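Local coordinates for protein carboxylesterase (Uncultured bacterium, PDB 5GMX) that hydrolyses carboxylic esters as a family VIII carboxylesterase with a beta-lactamase-like fold, and also acts on oxyimino cephalosporins, at residues C124-L135 against D237-L248; F152-Y160 against R309-W320. One frame throughout, in Å; residues are numbered along the deposited sequence.

Contact 1: residues C124-L135 against D237-L248. With PMS (phenylmethanesulfonic acid), chain C.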
loop_
_atom_site.group_PDB
_atom_site.type_symbol
_atom_site.label_atom_id
_atom_site.label_comp_id
_atom_site.label_asym_id
_atom_site.label_seq_id
_atom_site.Cartn_x
_atom_site.Cartn_y
_atom_site.Cartn_z
ATOM N N CYS A 124 10.806 -5.941 12.873
ATOM C CA CYS A 124 10.854 -5.072 11.702
ATOM C C CYS A 124 11.397 -5.769 10.447
ATOM O O CYS A 124 11.118 -5.345 9.319
ATOM C CB CYS A 124 11.679 -3.828 12.035
ATOM S SG CYS A 124 11.317 -3.136 13.703
ATOM N N GLY A 125 12.162 -6.836 10.656
ATOM C CA GLY A 125 12.691 -7.645 9.571
ATOM C C GLY A 125 13.240 -8.950 10.130
ATOM O O GLY A 125 13.440 -9.068 11.338
ATOM N N PRO A 126 13.489 -9.939 9.260
ATOM C CA PRO A 126 13.996 -11.239 9.725
ATOM C C PRO A 126 15.390 -11.088 10.309
ATOM O O PRO A 126 16.187 -10.341 9.756
ATOM C CB PRO A 126 14.028 -12.093 8.449
ATOM C CG PRO A 126 13.177 -11.337 7.445
ATOM C CD PRO A 126 13.330 -9.899 7.796
ATOM N N ARG A 127 15.683 -11.777 11.404
ATOM C CA ARG A 127 16.993 -11.643 12.024
ATOM C C ARG A 127 18.077 -12.289 11.166
ATOM O O ARG A 127 19.200 -11.791 11.082
ATOM C CB ARG A 127 16.988 -12.255 13.422
ATOM C CG ARG A 127 16.535 -11.289 14.492
ATOM C CD ARG A 127 16.594 -11.900 15.888
ATOM N NE ARG A 127 15.980 -10.993 16.852
ATOM C CZ ARG A 127 16.609 -9.960 17.406
ATOM N NH1 ARG A 127 17.872 -9.707 17.084
ATOM N NH2 ARG A 127 15.974 -9.172 18.268
ATOM N N GLU A 128 17.737 -13.385 10.504
ATOM C CA GLU A 128 18.718 -14.081 9.686
ATOM C C GLU A 128 18.588 -13.717 8.213
ATOM O O GLU A 128 17.516 -13.326 7.744
ATOM C CB GLU A 128 18.589 -15.588 9.897
ATOM C CG GLU A 128 18.962 -16.005 11.322
ATOM C CD GLU A 128 18.612 -17.444 11.644
ATOM O OE1 GLU A 128 17.785 -18.037 10.917
ATOM O OE2 GLU A 128 19.168 -17.978 12.630
ATOM N N ARG A 129 19.697 -13.850 7.493
ATOM C CA ARG A 129 19.754 -13.523 6.079
ATOM C C ARG A 129 18.797 -14.405 5.287
ATOM O O ARG A 129 18.839 -15.627 5.397
ATOM C CB ARG A 129 21.188 -13.680 5.570
ATOM C CG ARG A 129 21.545 -12.800 4.384
ATOM C CD ARG A 129 23.058 -12.668 4.237
ATOM N NE ARG A 129 23.753 -13.928 4.491
ATOM C CZ ARG A 129 23.895 -14.904 3.598
ATOM N NH1 ARG A 129 23.387 -14.770 2.376
ATOM N NH2 ARG A 129 24.547 -16.014 3.924
ATOM N N VAL A 130 17.948 -13.783 4.475
ATOM C CA VAL A 130 16.973 -14.531 3.689
ATOM C C VAL A 130 17.170 -14.326 2.187
ATOM O O VAL A 130 17.618 -13.269 1.742
ATOM C CB VAL A 130 15.517 -14.145 4.067
ATOM C CG1 VAL A 130 15.245 -14.428 5.535
ATOM C CG2 VAL A 130 15.242 -12.692 3.746
ATOM N N GLU A 131 16.851 -15.362 1.416
ATOM C CA GLU A 131 16.833 -15.271 -0.038
ATOM C C GLU A 131 15.446 -14.800 -0.486
ATOM O O GLU A 131 14.505 -14.804 0.305
ATOM C CB GLU A 131 17.162 -16.630 -0.672
ATOM C CG GLU A 131 18.449 -17.290 -0.182
ATOM C CD GLU A 131 19.701 -16.489 -0.503
ATOM O OE1 GLU A 131 19.757 -15.862 -1.583
ATOM O OE2 GLU A 131 20.638 -16.496 0.327
HETATM N N MSE A 132 15.320 -14.400 -1.747
HETATM C CA MSE A 132 14.024 -14.018 -2.307
HETATM C C MSE A 132 13.056 -15.201 -2.310
HETATM O O MSE A 132 11.847 -15.058 -2.039
HETATM C CB MSE A 132 14.199 -13.480 -3.727
HETATM C CG MSE A 132 14.938 -12.160 -3.803
HETATM SE SE MSE A 132 13.847 -10.724 -3.069
HETATM C CE MSE A 132 15.119 -9.235 -3.211
ATOM N N ALA A 133 13.594 -16.376 -2.620
ATOM C CA ALA A 133 12.804 -17.599 -2.590
ATOM C C ALA A 133 12.179 -17.783 -1.216
ATOM O O ALA A 133 11.062 -18.282 -1.099
ATOM C CB ALA A 133 13.661 -18.808 -2.954
ATOM N N ASP A 134 12.906 -17.368 -0.181
ATOM C CA ASP A 134 12.400 -17.435 1.183
ATOM C C ASP A 134 11.185 -16.531 1.324
ATOM O O ASP A 134 10.200 -16.886 1.970
ATOM C CB ASP A 134 13.478 -17.025 2.184
ATOM C CG ASP A 134 14.684 -17.931 2.136
ATOM O OD1 ASP A 134 14.494 -19.160 2.004
ATOM O OD2 ASP A 134 15.820 -17.412 2.229
ATOM N N LEU A 135 11.257 -15.366 0.692
ATOM C CA LEU A 135 10.135 -14.438 0.676
ATOM C C LEU A 135 8.909 -15.072 0.032
ATOM O O LEU A 135 7.775 -14.819 0.455
ATOM C CB LEU A 135 10.511 -13.161 -0.077
ATOM C CG LEU A 135 10.402 -11.838 0.665
ATOM C CD1 LEU A 135 11.136 -11.919 1.991
ATOM C CD2 LEU A 135 10.964 -10.720 -0.201
ATOM N N ASP A 237 20.217 -3.188 14.887
ATOM C CA ASP A 237 19.767 -4.496 14.410
ATOM C C ASP A 237 18.456 -4.363 13.613
ATOM O O ASP A 237 18.300 -4.975 12.565
ATOM C CB ASP A 237 19.561 -5.457 15.588
ATOM C CG ASP A 237 20.870 -6.065 16.120
ATOM O OD1 ASP A 237 21.973 -5.758 15.611
ATOM O OD2 ASP A 237 20.783 -6.853 17.085
ATOM N N ALA A 238 17.525 -3.556 14.116
ATOM C CA ALA A 238 16.216 -3.387 13.477
ATOM C C ALA A 238 16.315 -2.793 12.067
ATOM O O ALA A 238 15.792 -3.359 11.095
ATOM C CB ALA A 238 15.318 -2.526 14.351
ATOM N N LEU A 239 16.996 -1.658 11.953
ATOM C CA LEU A 239 17.133 -0.979 10.668
ATOM C C LEU A 239 17.880 -1.864 9.681
ATOM O O LEU A 239 17.484 -2.011 8.510
ATOM C CB LEU A 239 17.856 0.358 10.850
ATOM C CG LEU A 239 18.320 1.085 9.583
ATOM C CD1 LEU A 239 17.153 1.369 8.652
ATOM C CD2 LEU A 239 19.074 2.366 9.939
ATOM N N TYR A 240 18.953 -2.476 10.171
ATOM C CA TYR A 240 19.768 -3.345 9.342
ATOM C C TYR A 240 18.984 -4.545 8.815
ATOM O O TYR A 240 19.071 -4.875 7.636
ATOM C CB TYR A 240 21.003 -3.827 10.111
ATOM C CG TYR A 240 21.803 -4.821 9.311
ATOM C CD1 TYR A 240 22.648 -4.402 8.288
ATOM C CD2 TYR A 240 21.687 -6.180 9.552
ATOM C CE1 TYR A 240 23.367 -5.317 7.536
ATOM C CE2 TYR A 240 22.399 -7.099 8.815
ATOM C CZ TYR A 240 23.241 -6.669 7.812
ATOM O OH TYR A 240 23.941 -7.608 7.090
ATOM N N CYS A 241 18.220 -5.202 9.679
ATOM C CA CYS A 241 17.458 -6.364 9.243
ATOM C C CYS A 241 16.324 -5.967 8.298
ATOM O O CYS A 241 16.019 -6.682 7.344
ATOM C CB CYS A 241 16.904 -7.124 10.446
ATOM S SG CYS A 241 18.182 -8.023 11.400
ATOM N N ALA A 242 15.705 -4.824 8.564
ATOM C CA ALA A 242 14.645 -4.331 7.700
ATOM C C ALA A 242 15.165 -3.931 6.311
ATOM O O ALA A 242 14.414 -3.972 5.335
ATOM C CB ALA A 242 13.940 -3.162 8.361
HETATM N N MSE A 243 16.444 -3.559 6.220
HETATM C CA MSE A 243 17.004 -3.079 4.952
HETATM C C MSE A 243 17.914 -4.067 4.219
HETATM O O MSE A 243 18.231 -3.862 3.050
HETATM C CB MSE A 243 17.789 -1.783 5.178
HETATM C CG MSE A 243 16.931 -0.566 5.523
HETATM SE SE MSE A 243 15.526 -0.168 4.209
HETATM C CE MSE A 243 13.979 -0.448 5.351
ATOM N N ALA A 244 18.346 -5.128 4.886
ATOM C CA ALA A 244 19.338 -6.011 4.280
ATOM C C ALA A 244 18.840 -7.435 4.100
ATOM O O ALA A 244 19.479 -8.231 3.407
ATOM C CB ALA A 244 20.609 -6.010 5.113
ATOM N N HIS A 245 17.705 -7.758 4.723
ATOM C CA HIS A 245 17.187 -9.126 4.717
ATOM C C HIS A 245 15.765 -9.232 4.145
ATOM O O HIS A 245 14.801 -9.351 4.902
ATOM C CB HIS A 245 17.193 -9.710 6.139
ATOM C CG HIS A 245 18.559 -9.867 6.732
ATOM N ND1 HIS A 245 18.760 -10.178 8.061
ATOM C CD2 HIS A 245 19.791 -9.748 6.184
ATOM C CE1 HIS A 245 20.057 -10.243 8.305
ATOM N NE2 HIS A 245 20.705 -9.990 7.181
ATOM N N PRO A 246 15.624 -9.209 2.810
ATOM C CA PRO A 246 16.662 -9.007 1.801
ATOM C C PRO A 246 16.670 -7.552 1.344
ATOM O O PRO A 246 15.750 -6.804 1.684
ATOM C CB PRO A 246 16.218 -9.937 0.676
ATOM C CG PRO A 246 14.702 -9.820 0.722
ATOM C CD PRO A 246 14.326 -9.511 2.174
ATOM N N PRO A 247 17.708 -7.133 0.613
ATOM C CA PRO A 247 17.620 -5.773 0.072
ATOM C C PRO A 247 16.767 -5.735 -1.199
ATOM O O PRO A 247 16.999 -6.528 -2.108
ATOM C CB PRO A 247 19.080 -5.407 -0.219
ATOM C CG PRO A 247 19.841 -6.707 -0.235
ATOM C CD PRO A 247 18.943 -7.825 0.214
ATOM N N LEU A 248 15.798 -4.828 -1.255
ATOM C CA LEU A 248 14.936 -4.706 -2.425
ATOM C C LEU A 248 15.565 -3.778 -3.449
ATOM O O LEU A 248 16.369 -2.919 -3.103
ATOM C CB LEU A 248 13.553 -4.186 -2.044
ATOM C CG LEU A 248 12.700 -5.027 -1.093
ATOM C CD1 LEU A 248 11.306 -4.419 -0.995
ATOM C CD2 LEU A 248 12.637 -6.506 -1.513
HETATM C C PMS C . 8.963 -1.083 0.566
HETATM S S PMS C . 8.116 0.482 0.590
HETATM C C1 PMS C . 10.468 -0.930 0.702
HETATM C C2 PMS C . 11.266 -0.832 -0.430
HETATM C C3 PMS C . 12.643 -0.697 -0.305
HETATM C C4 PMS C . 13.227 -0.663 0.951
HETATM C C5 PMS C . 12.433 -0.763 2.084
HETATM C C6 PMS C . 11.058 -0.899 1.958
HETATM O O2S PMS C . 8.798 1.549 1.418
HETATM O O1S PMS C . 8.129 1.130 -0.775
HETATM O O HOH W 1 18.744 -7.310 18.844
HETATM O O HOH W 2 19.178 -11.330 2.700
#

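Contact 2: residues F152-Y160 against R309-W320. With PMS (phenylmethanesulfonic acid), chain C.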
loop_
_atom_site.group_PDB
_atom_site.type_symbol
_atom_site.label_atom_id
_atom_site.label_comp_id
_atom_site.label_asym_id
_atom_site.label_seq_id
_atom_site.Cartn_x
_atom_site.Cartn_y
_atom_site.Cartn_z
ATOM N N PHE A 152 12.952 -4.431 19.886
ATOM C CA PHE A 152 12.660 -3.555 21.010
ATOM C C PHE A 152 11.421 -4.089 21.713
ATOM O O PHE A 152 10.732 -4.959 21.185
ATOM C CB PHE A 152 12.463 -2.097 20.564
ATOM C CG PHE A 152 11.486 -1.909 19.409
ATOM C CD1 PHE A 152 10.117 -1.903 19.624
ATOM C CD2 PHE A 152 11.951 -1.720 18.118
ATOM C CE1 PHE A 152 9.220 -1.713 18.564
ATOM C CE2 PHE A 152 11.066 -1.538 17.049
ATOM C CZ PHE A 152 9.700 -1.532 17.277
ATOM N N GLU A 153 11.157 -3.602 22.917
ATOM C CA GLU A 153 9.978 -4.039 23.649
ATOM C C GLU A 153 8.698 -3.623 22.911
ATOM O O GLU A 153 8.517 -2.450 22.606
ATOM C CB GLU A 153 9.983 -3.457 25.048
ATOM C CG GLU A 153 8.814 -3.924 25.877
ATOM C CD GLU A 153 8.890 -3.433 27.300
ATOM O OE1 GLU A 153 9.871 -2.745 27.640
ATOM O OE2 GLU A 153 7.970 -3.736 28.080
ATOM N N PRO A 154 7.810 -4.587 22.625
ATOM C CA PRO A 154 6.603 -4.286 21.845
ATOM C C PRO A 154 5.751 -3.193 22.484
ATOM O O PRO A 154 5.575 -3.195 23.701
ATOM C CB PRO A 154 5.857 -5.622 21.834
ATOM C CG PRO A 154 6.941 -6.653 21.983
ATOM C CD PRO A 154 7.927 -6.025 22.929
ATOM N N GLY A 155 5.257 -2.259 21.675
ATOM C CA GLY A 155 4.424 -1.175 22.172
ATOM C C GLY A 155 5.173 0.044 22.691
ATOM O O GLY A 155 4.552 1.059 23.002
ATOM N N THR A 156 6.502 -0.028 22.764
ATOM C CA THR A 156 7.291 1.080 23.317
ATOM C C THR A 156 7.993 1.901 22.242
ATOM O O THR A 156 8.623 2.910 22.542
ATOM C CB THR A 156 8.368 0.578 24.309
ATOM O OG1 THR A 156 9.314 -0.234 23.602
ATOM C CG2 THR A 156 7.740 -0.254 25.409
ATOM N N ALA A 157 7.889 1.451 20.997
ATOM C CA ALA A 157 8.496 2.136 19.858
ATOM C C ALA A 157 7.845 1.628 18.586
ATOM O O ALA A 157 7.162 0.613 18.614
ATOM C CB ALA A 157 9.990 1.910 19.812
ATOM N N ASN A 158 8.049 2.343 17.484
ATOM C CA ASN A 158 7.646 1.848 16.177
ATOM C C ASN A 158 8.859 1.760 15.269
ATOM O O ASN A 158 9.743 2.618 15.307
ATOM C CB ASN A 158 6.549 2.725 15.555
ATOM C CG ASN A 158 6.771 4.209 15.793
ATOM O OD1 ASN A 158 6.447 4.729 16.862
ATOM N ND2 ASN A 158 7.301 4.903 14.789
ATOM N N GLY A 159 8.927 0.676 14.508
ATOM C CA GLY A 159 9.996 0.460 13.555
ATOM C C GLY A 159 9.370 -0.152 12.316
ATOM O O GLY A 159 8.922 -1.292 12.338
ATOM N N TYR A 160 9.350 0.616 11.234
ATOM C CA TYR A 160 8.727 0.205 9.976
ATOM C C TYR A 160 9.067 -1.230 9.566
ATOM O O TYR A 160 10.223 -1.561 9.329
ATOM C CB TYR A 160 9.151 1.176 8.879
ATOM C CG TYR A 160 8.434 1.057 7.552
ATOM C CD1 TYR A 160 7.051 1.051 7.481
ATOM C CD2 TYR A 160 9.151 1.015 6.367
ATOM C CE1 TYR A 160 6.400 0.975 6.260
ATOM C CE2 TYR A 160 8.511 0.945 5.140
ATOM C CZ TYR A 160 7.140 0.932 5.094
ATOM O OH TYR A 160 6.515 0.864 3.876
ATOM N N ARG A 309 5.663 8.873 16.638
ATOM C CA ARG A 309 7.017 8.855 17.210
ATOM C C ARG A 309 8.072 8.778 16.130
ATOM O O ARG A 309 7.788 8.342 15.025
ATOM C CB ARG A 309 7.226 7.655 18.146
ATOM C CG ARG A 309 6.545 7.717 19.494
ATOM C CD ARG A 309 7.104 6.628 20.417
ATOM N NE ARG A 309 6.664 5.302 20.012
ATOM C CZ ARG A 309 5.738 4.590 20.650
ATOM N NH1 ARG A 309 5.167 5.070 21.743
ATOM N NH2 ARG A 309 5.384 3.395 20.192
ATOM N N LYS A 310 9.302 9.156 16.467
ATOM C CA LYS A 310 10.419 8.950 15.554
ATOM C C LYS A 310 10.553 7.460 15.290
ATOM O O LYS A 310 10.627 6.654 16.223
ATOM C CB LYS A 310 11.725 9.523 16.116
ATOM C CG LYS A 310 12.912 9.378 15.162
ATOM C CD LYS A 310 14.005 10.401 15.425
ATOM C CE LYS A 310 14.772 10.069 16.696
ATOM N NZ LYS A 310 15.357 8.697 16.647
ATOM N N ASP A 311 10.552 7.093 14.016
ATOM C CA ASP A 311 10.523 5.686 13.649
ATOM C C ASP A 311 11.916 5.075 13.646
ATOM O O ASP A 311 12.835 5.623 13.040
ATOM C CB ASP A 311 9.862 5.517 12.279
ATOM C CG ASP A 311 9.513 4.075 11.979
ATOM O OD1 ASP A 311 10.386 3.353 11.451
ATOM O OD2 ASP A 311 8.370 3.668 12.286
ATOM N N GLU A 312 12.051 3.916 14.292
ATOM C CA GLU A 312 13.337 3.230 14.432
ATOM C C GLU A 312 13.951 2.824 13.092
ATOM O O GLU A 312 15.147 2.556 13.011
ATOM C CB GLU A 312 13.183 1.979 15.309
ATOM C CG GLU A 312 12.586 2.213 16.694
ATOM C CD GLU A 312 13.520 2.975 17.628
ATOM O OE1 GLU A 312 14.756 2.827 17.493
ATOM O OE2 GLU A 312 13.019 3.717 18.503
ATOM N N VAL A 313 13.133 2.749 12.045
ATOM C CA VAL A 313 13.620 2.306 10.746
ATOM C C VAL A 313 13.664 3.449 9.741
ATOM O O VAL A 313 14.659 3.626 9.043
ATOM C CB VAL A 313 12.754 1.149 10.177
ATOM C CG1 VAL A 313 13.183 0.798 8.766
ATOM C CG2 VAL A 313 12.851 -0.079 11.073
ATOM N N ILE A 314 12.588 4.229 9.676
ATOM C CA ILE A 314 12.471 5.307 8.695
ATOM C C ILE A 314 13.276 6.535 9.119
ATOM O O ILE A 314 13.846 7.233 8.284
ATOM C CB ILE A 314 10.984 5.693 8.473
ATOM C CG1 ILE A 314 10.238 4.541 7.788
ATOM C CG2 ILE A 314 10.857 6.976 7.656
ATOM C CD1 ILE A 314 8.732 4.694 7.787
ATOM N N GLY A 315 13.353 6.778 10.422
ATOM C CA GLY A 315 14.221 7.820 10.936
ATOM C C GLY A 315 13.548 9.164 11.137
ATOM O O GLY A 315 14.202 10.130 11.530
ATOM N N VAL A 316 12.251 9.245 10.856
ATOM C CA VAL A 316 11.509 10.465 11.147
ATOM C C VAL A 316 10.279 10.147 11.975
ATOM O O VAL A 316 9.940 8.981 12.174
ATOM C CB VAL A 316 11.080 11.207 9.861
ATOM C CG1 VAL A 316 12.318 11.645 9.074
ATOM C CG2 VAL A 316 10.162 10.339 9.006
ATOM N N ARG A 317 9.608 11.181 12.464
ATOM C CA ARG A 317 8.389 10.963 13.224
ATOM C C ARG A 317 7.280 10.461 12.293
ATOM O O ARG A 317 6.868 11.160 11.374
ATOM C CB ARG A 317 7.943 12.238 13.922
ATOM C CG ARG A 317 8.932 12.809 14.898
ATOM C CD ARG A 317 8.296 13.953 15.665
ATOM N NE ARG A 317 7.241 13.481 16.557
ATOM C CZ ARG A 317 6.060 14.076 16.702
ATOM N NH1 ARG A 317 5.774 15.164 16.000
ATOM N NH2 ARG A 317 5.163 13.578 17.544
HETATM N N MSE A 318 6.813 9.240 12.524
HETATM C CA MSE A 318 5.707 8.689 11.770
HETATM C C MSE A 318 4.476 8.683 12.644
HETATM O O MSE A 318 4.548 8.400 13.854
HETATM C CB MSE A 318 6.021 7.278 11.275
HETATM C CG MSE A 318 7.215 7.202 10.353
HETATM SE SE MSE A 318 6.812 8.130 8.662
HETATM C CE MSE A 318 5.458 6.894 7.974
ATOM N N ARG A 319 3.355 9.024 12.016
ATOM C CA ARG A 319 2.053 8.995 12.652
ATOM C C ARG A 319 1.274 7.782 12.144
ATOM O O ARG A 319 0.638 7.832 11.087
ATOM C CB ARG A 319 1.299 10.292 12.371
ATOM C CG ARG A 319 0.031 10.445 13.169
ATOM C CD ARG A 319 -0.651 11.748 12.832
ATOM N NE ARG A 319 -2.010 11.781 13.357
ATOM C CZ ARG A 319 -3.037 12.348 12.740
ATOM N NH1 ARG A 319 -2.867 12.943 11.563
ATOM N NH2 ARG A 319 -4.233 12.325 13.309
ATOM N N TRP A 320 1.346 6.692 12.903
ATOM C CA TRP A 320 0.782 5.410 12.498
ATOM C C TRP A 320 -0.607 5.153 13.071
ATOM O O TRP A 320 -0.859 5.351 14.285
ATOM C CB TRP A 320 1.698 4.254 12.931
ATOM C CG TRP A 320 3.023 4.165 12.237
ATOM C CD1 TRP A 320 4.258 4.327 12.808
ATOM C CD2 TRP A 320 3.259 3.852 10.859
ATOM N NE1 TRP A 320 5.243 4.149 11.869
ATOM C CE2 TRP A 320 4.661 3.861 10.664
ATOM C CE3 TRP A 320 2.426 3.573 9.769
ATOM C CZ2 TRP A 320 5.245 3.602 9.426
ATOM C CZ3 TRP A 320 3.008 3.316 8.539
ATOM C CH2 TRP A 320 4.406 3.335 8.377
HETATM C C PMS C . 8.963 -1.083 0.566
HETATM S S PMS C . 8.116 0.482 0.590
HETATM C C1 PMS C . 10.468 -0.930 0.702
HETATM C C2 PMS C . 11.266 -0.832 -0.430
HETATM C C3 PMS C . 12.643 -0.697 -0.305
HETATM C C4 PMS C . 13.227 -0.663 0.951
HETATM C C5 PMS C . 12.433 -0.763 2.084
HETATM C C6 PMS C . 11.058 -0.899 1.958
HETATM O O2S PMS C . 8.798 1.549 1.418
HETATM O O1S PMS C . 8.129 1.130 -0.775
HETATM O O HOH W 3 9.733 4.697 18.020
#

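Contact 1: residues C124-L135 against D237-L248
His245, the first residue beyond helix 237-244, is wrapped by the loop 125-130 in the helical part of this beta-lactamase-like fold, on the side that reaches the ligand pocket. ND1 of His245 donates to Pro126 O at 3.1 Å in a nearly straight bond (164°), the acceptor lying in the ring plane, while Arg127 O sits at the ring edge beside CE1. Over one face comes the backbone of Arg129: its CA stands 3.7 Å from the centroid of the His245 ring, almost on the ring normal, a CH-pi contact. Edge bond and covered face together fix the rotation of the imidazole. With SG of Cys241 beside the backbone N (chi1 -72°), the sulfur lies against Pro126 O and Arg127 CA.

The chain then enters a cis peptide, and Pro246 becomes the apolar centre of the other half. Val130 CG2 packs on Pro246 CD at 3.7 Å, Leu135 reaches toward the same proline with its CD2 meeting CG, and the selenium of Met132 lies 4.0 Å from Pro246 CG. The bend of Met132 at chi2 (-70°) carries CE on to Pro247 O and Leu248 CD2. Two waters tie the rims together. One accepts from Arg127 NH1 and donates to Asp237 OD2, bridging charges too far apart for a salt bridge; the other donates to Val130 O and Ala244 O.

The contact thus fastens the loop before helix 132-136, and the start of that helix, to the C-terminal end of helix 237-244 and the residues that follow it. Helix 138-146 adds Met144 against Pro126 and Val130, helix 256-260 places Trp258 on Leu135 and Leu248, and Arg127 NH2 is hydrogen-bonded to Trp149 O.

Contact 2: residues F152-Y160 against R309-W320
Asn158 and Tyr160 meet the hairpin 307-320 around the carboxylate of Asp311, where the packing is tight. Asp311 OD1 accepts from Tyr160 N at 2.9 Å through its syn lone pair, and on its anti side, out of the carboxylate plane, from Val313 N, an Asx turn, and Ile314 N, which extends it to an Asx motif. Asp311 OD2 is gripped from opposite faces of the carboxylate plane by Asn158 ND2, at 3.0 Å, and Trp320 NE1. Five N-H groups thus hold this buried carboxylate, which would be expected to stabilise its charged form. The Asn158 amide can reach it because CG lies between the backbone N and carbonyl carbon (chi1 40°). Between the backbones, Glu312 N donates to Asn158 O at 2.8 Å. Ile314 CD1 covers one face of the Tyr160 ring, whose CD1 lies 3.6 Å from Trp320 CH2, the two rings meeting rim to rim.

Toward solvent the grip slackens. Arg309 NE makes a weak bond to Asn158 OD1, its guanidinium lying over the backbone of Thr156 and Ala157, and Glu312 CG lies obliquely 4.1 Å from Phe152 CE2. A water joins Asn158 N to Lys310 O.

Tyr160 OH is hydrogen-bonded to Lys74 NZ and lies 3.4 Å from PMS O2S, consistent with an SxxK active site (Ser71 and Lys74) in which a tyrosine sits by the lysine, as in class C beta-lactamases and family VIII esterases.

How the contacts relate
Contacts 1 and 2, with centres about 18 Å apart, adjoin along one flank of the ligand pocket, and their segments alternate along the chain. Cys124 of contact 1 is one point of junction: its SG packs 3.3 Å from Gly159 O and also touches the Phe152 ring. Val313 of contact 2 is the other, set against helix 237-244, with its CG1 3.7 Å from Met243 CE. Both contacts reach the phenylmethanesulfonic acid, from different ends. Leu248 CD1 of contact 1 lies 3.6 Å from C2 of its phenyl ring and Met243 CE 3.6 Å from C5, whereas Tyr160 of contact 2 approaches the sulfonate end; the ligand is hydrogen-bonded to Trp344 N.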